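Local coordinates for protein endoglucanase A (Clostridium longisporum, PDB 6Q1I) that hydrolyses internal beta-1,4-glucosidic linkages in cellulose, lichenan and cereal beta-glucans, acting preferentially on the longer cellooligosaccharides, at residues V264-Y269 with V304-K309; E298-Y303 with S343-A348. One frame throughout, in Å; residues are numbered along the deposited sequence.

Contact 1 (V264-Y269 with V304-K309)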
# COMPACT_ATOMS: atom_id res chain seq x y z
N VAL A 264 8.07 20.30 0.76
CA VAL A 264 6.94 20.84 1.51
C VAL A 264 5.84 19.80 1.66
O VAL A 264 5.19 19.69 2.71
CB VAL A 264 6.43 22.14 0.83
CG1 VAL A 264 5.10 22.57 1.42
CG2 VAL A 264 7.48 23.24 0.99
N GLU A 265 5.60 19.02 0.60
CA GLU A 265 4.59 17.96 0.67
C GLU A 265 4.96 16.92 1.74
O GLU A 265 4.12 16.55 2.57
CB GLU A 265 4.46 17.31 -0.71
CG GLU A 265 3.52 16.12 -0.75
CD GLU A 265 3.40 15.51 -2.14
OE1 GLU A 265 3.88 16.12 -3.12
OE2 GLU A 265 2.85 14.39 -2.25
N LEU A 266 6.21 16.46 1.73
CA LEU A 266 6.62 15.45 2.71
C LEU A 266 6.61 16.01 4.12
O LEU A 266 6.25 15.30 5.07
CB LEU A 266 7.99 14.89 2.33
CG LEU A 266 8.02 14.09 1.02
CD1 LEU A 266 9.46 13.80 0.61
CD2 LEU A 266 7.22 12.79 1.16
N ASP A 267 7.00 17.29 4.29
CA ASP A 267 6.86 17.94 5.58
C ASP A 267 5.41 17.90 6.06
O ASP A 267 5.14 17.66 7.25
CB ASP A 267 7.30 19.41 5.50
CG ASP A 267 8.81 19.60 5.49
OD1 ASP A 267 9.57 18.65 5.75
OD2 ASP A 267 9.22 20.75 5.21
N SER A 268 4.45 18.15 5.16
CA SER A 268 3.05 18.15 5.57
C SER A 268 2.61 16.78 6.06
O SER A 268 1.85 16.68 7.03
CB SER A 268 2.15 18.66 4.44
OG SER A 268 1.86 17.65 3.48
N TYR A 269 3.11 15.70 5.45
CA TYR A 269 2.78 14.36 5.93
C TYR A 269 3.39 14.12 7.30
O TYR A 269 2.70 13.71 8.24
CB TYR A 269 3.27 13.30 4.94
CG TYR A 269 2.72 13.41 3.53
CD1 TYR A 269 1.54 14.09 3.25
CD2 TYR A 269 3.40 12.84 2.46
CE1 TYR A 269 1.05 14.19 1.95
CE2 TYR A 269 2.92 12.92 1.17
CZ TYR A 269 1.75 13.60 0.92
OH TYR A 269 1.26 13.69 -0.37
N VAL A 304 13.09 9.27 -2.10
CA VAL A 304 13.46 8.36 -1.02
C VAL A 304 14.35 9.07 0.00
O VAL A 304 14.17 8.89 1.21
CB VAL A 304 14.12 7.09 -1.57
CG1 VAL A 304 14.60 6.22 -0.43
CG2 VAL A 304 13.15 6.31 -2.45
N THR A 305 15.32 9.86 -0.46
CA THR A 305 16.18 10.58 0.48
C THR A 305 15.36 11.52 1.36
O THR A 305 15.51 11.53 2.58
CB THR A 305 17.25 11.39 -0.27
OG1 THR A 305 18.06 10.52 -1.07
CG2 THR A 305 18.16 12.11 0.71
N ALA A 306 14.47 12.29 0.75
CA ALA A 306 13.68 13.27 1.49
C ALA A 306 12.73 12.58 2.46
O ALA A 306 12.56 13.04 3.60
CB ALA A 306 12.90 14.14 0.51
N ALA A 307 12.12 11.49 2.04
CA ALA A 307 11.22 10.78 2.93
C ALA A 307 11.98 10.13 4.08
O ALA A 307 11.57 10.23 5.24
CB ALA A 307 10.46 9.73 2.14
N GLN A 308 13.09 9.47 3.77
CA GLN A 308 13.85 8.78 4.82
C GLN A 308 14.49 9.76 5.80
O GLN A 308 14.58 9.45 7.00
CB GLN A 308 14.86 7.84 4.17
CG GLN A 308 14.20 6.58 3.62
CD GLN A 308 13.74 5.68 4.75
OE1 GLN A 308 14.54 4.98 5.35
NE2 GLN A 308 12.45 5.76 5.08
N LYS A 309 14.93 10.94 5.34
CA LYS A 309 15.42 11.96 6.26
C LYS A 309 14.36 12.37 7.27
O LYS A 309 14.69 12.82 8.37
CB LYS A 309 15.85 13.21 5.48
CG LYS A 309 17.21 13.12 4.82
CD LYS A 309 17.57 14.41 4.08
CE LYS A 309 18.99 14.37 3.53
NZ LYS A 309 19.28 15.51 2.62

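Contact 2 (E298-Y303 with S343-A348)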
# COMPACT_ATOMS: atom_id res chain seq x y z
N GLU A 298 16.08 10.62 -11.13
CA GLU A 298 16.30 11.78 -10.27
C GLU A 298 15.20 11.89 -9.22
O GLU A 298 15.48 12.09 -8.04
CB GLU A 298 16.38 13.05 -11.11
CG GLU A 298 17.70 13.25 -11.83
CD GLU A 298 17.89 14.68 -12.31
OE1 GLU A 298 18.35 14.87 -13.45
OE2 GLU A 298 17.58 15.61 -11.54
N LEU A 299 13.95 11.78 -9.65
CA LEU A 299 12.84 11.85 -8.71
C LEU A 299 12.90 10.72 -7.69
O LEU A 299 12.73 10.95 -6.49
CB LEU A 299 11.51 11.81 -9.47
CG LEU A 299 10.26 11.67 -8.61
CD1 LEU A 299 10.11 12.84 -7.64
CD2 LEU A 299 9.02 11.56 -9.48
N ALA A 300 13.17 9.50 -8.15
CA ALA A 300 13.23 8.35 -7.25
C ALA A 300 14.24 8.57 -6.14
O ALA A 300 13.95 8.34 -4.96
CB ALA A 300 13.57 7.09 -8.04
N GLU A 301 15.45 9.01 -6.48
CA GLU A 301 16.47 9.20 -5.46
C GLU A 301 16.08 10.33 -4.51
O GLU A 301 16.18 10.18 -3.29
CB GLU A 301 17.84 9.51 -6.06
CG GLU A 301 18.88 9.66 -4.95
CD GLU A 301 20.26 10.06 -5.42
OE1 GLU A 301 20.50 10.12 -6.64
OE2 GLU A 301 21.12 10.31 -4.54
N TYR A 302 15.63 11.45 -5.05
CA TYR A 302 15.32 12.59 -4.20
C TYR A 302 14.16 12.26 -3.27
O TYR A 302 14.19 12.58 -2.08
CB TYR A 302 14.99 13.82 -5.04
CG TYR A 302 14.98 15.07 -4.20
CD1 TYR A 302 16.14 15.82 -4.04
CD2 TYR A 302 13.84 15.48 -3.52
CE1 TYR A 302 16.17 16.94 -3.26
CE2 TYR A 302 13.86 16.62 -2.73
CZ TYR A 302 15.03 17.33 -2.60
OH TYR A 302 15.09 18.46 -1.83
N TYR A 303 13.13 11.60 -3.80
CA TYR A 303 11.96 11.23 -3.02
C TYR A 303 12.34 10.35 -1.84
O TYR A 303 11.97 10.62 -0.70
CB TYR A 303 10.96 10.54 -3.95
CG TYR A 303 9.54 10.38 -3.47
CD1 TYR A 303 9.23 9.71 -2.28
CD2 TYR A 303 8.48 10.82 -4.25
CE1 TYR A 303 7.93 9.53 -1.87
CE2 TYR A 303 7.16 10.63 -3.85
CZ TYR A 303 6.89 10.00 -2.66
OH TYR A 303 5.59 9.80 -2.24
N SER A 343 17.06 -0.55 -14.52
CA SER A 343 18.03 -0.68 -13.44
C SER A 343 18.42 0.68 -12.87
O SER A 343 18.72 0.78 -11.68
CB SER A 343 19.26 -1.45 -13.92
OG SER A 343 19.91 -0.77 -14.97
N ASP A 344 18.42 1.74 -13.70
CA ASP A 344 18.80 3.06 -13.19
C ASP A 344 17.81 3.57 -12.15
O ASP A 344 18.20 4.29 -11.23
CB ASP A 344 18.91 4.08 -14.33
CG ASP A 344 20.12 3.86 -15.24
OD1 ASP A 344 21.08 3.16 -14.85
OD2 ASP A 344 20.11 4.43 -16.35
N ILE A 345 16.53 3.24 -12.30
CA ILE A 345 15.54 3.68 -11.32
C ILE A 345 15.66 2.87 -10.03
O ILE A 345 15.65 3.43 -8.93
CB ILE A 345 14.11 3.64 -11.90
CG1 ILE A 345 14.01 4.56 -13.12
CG2 ILE A 345 13.08 4.04 -10.82
CD1 ILE A 345 12.69 4.43 -13.88
N LYS A 346 15.80 1.55 -10.15
CA LYS A 346 16.08 0.73 -8.98
C LYS A 346 17.31 1.23 -8.24
O LYS A 346 17.31 1.38 -7.01
CB LYS A 346 16.23 -0.74 -9.40
CG LYS A 346 16.64 -1.69 -8.29
CD LYS A 346 18.16 -1.85 -8.15
CE LYS A 346 18.79 -2.51 -9.37
NZ LYS A 346 20.24 -2.77 -9.18
N ASP A 347 18.39 1.51 -8.98
CA ASP A 347 19.62 1.98 -8.35
C ASP A 347 19.39 3.29 -7.62
O ASP A 347 19.94 3.51 -6.54
CB ASP A 347 20.73 2.14 -9.39
CG ASP A 347 21.32 0.82 -9.85
OD1 ASP A 347 21.09 -0.22 -9.19
OD2 ASP A 347 22.02 0.84 -10.89
N ALA A 348 18.58 4.18 -8.21
CA ALA A 348 18.30 5.48 -7.59
C ALA A 348 17.51 5.33 -6.29
O ALA A 348 17.76 6.05 -5.32
CB ALA A 348 17.56 6.37 -8.57

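Contact 1 (V264-Y269 with V304-K309)
Leu266 reaches from helix 256-275 to Ala306 and Ala307 on helix 293-309, joining two consecutive outer helices of the TIM barrel in the catalytic domain. The apolar part of the contact rests on a single methyl branch. Leu266 CD1 meets Ala306 CB methyl to methyl at 3.5 Å, closer than carbon pairs usually pack, and also lies 3.8 Å from Ala307 N, so that it sits against the backbone joining the two alanines. The side chain is extended at its end (chi2 169°) with CG beside the backbone N, which brings CD1 up to helix 293-309. Leu266 also touches Ile282 of strand 280-285, which links the helix pair to the barrel wall.

Polar links run beside this packing. Arg310 forms a salt bridge with Asp267 OD1 through NE and a hydrogen bond with Ala306 O through NH1, thereby bridging the two helices. Another link is the hydrogen bond between Tyr302 OH of helix 293-309 and Asp263 OD2 of helix 256-275. Within 264-269, Glu265 O accepts both the helical bond from Tyr269 N and one from Ser268 OG.

With one leucine methyl set against two alanines, the direct contact is small and rests on van der Waals packing, without a hydrogen bond or charge pair between the two segments; Arg310 supplies a polar link alongside it.

Contact 2 (E298-Y303 with S343-A348)
The carboxylate of Glu301 ends a side chain whose CB and CG lie against Ala348, but its own polar partners are further along helix 343-356: OE1 forms a salt bridge with Arg351 and OE2 a hydrogen bond with Asn355, so both oxygens are used. Glu301 and Ala348 stand on the last two helices of the (beta/alpha)8 barrel, the fold of this glycosyl hydrolase family 5 domain. With CG anti to the backbone N (chi1 -178°) and the chain extended beyond it, the glutamate runs across the axis of the partner segment and past Ala348 O, which lies 3.8 Å from Glu301 CG, before its carboxylate meets Arg351 and Asn355.

Segments 298-303 and 343-348 run nearly parallel, their axes 14° apart and 8.2 Å at closest approach. Small residues permit so close an approach. Ala300 CB faces the partner helix and touches two groups there: Ala348 CB at 4.1 Å and Ile345 CG2 at 4.2 Å. The rotation of Ile345 places its CG2 anti to the backbone N, and this branch supplies the contact with Ala300. The same isoleucine also touches Trp316 of strand 314-318, so the helix interface continues inward to the barrel wall.

Ala348 is the methyl common to both ends of the patch, since its CB also lies 4.0 Å from Glu301 CB; one turn back on helix 293-309 it touches Ala297 as well. At this point the backbones themselves come together: Ala348 O receives a CA-H...O contact from Glu301 CA at 3.4 Å, bent to 133° at the hydrogen.

In the fold
Along the chain, helix 256-275 comes first, followed by strand 280-285 and helix 293-309; contact 1 closes this helix-strand-helix excursion. Strand 280-285 holds Gln284, which replaces the residue that is the nucleophile by similarity, although both contacts lie away from that site. Contact 2 begins on helix 293-309, before contact 1 has finished, and closes the next excursion, through strand 314-318, on helix 343-356. The two loops therefore cross instead of nesting. Helix 293-309 is shared: its C-terminal part serves contact 1 and its middle contact 2, with centres about 15 Å apart. Together they tie three successive outer helices into one continuous side of the barrel.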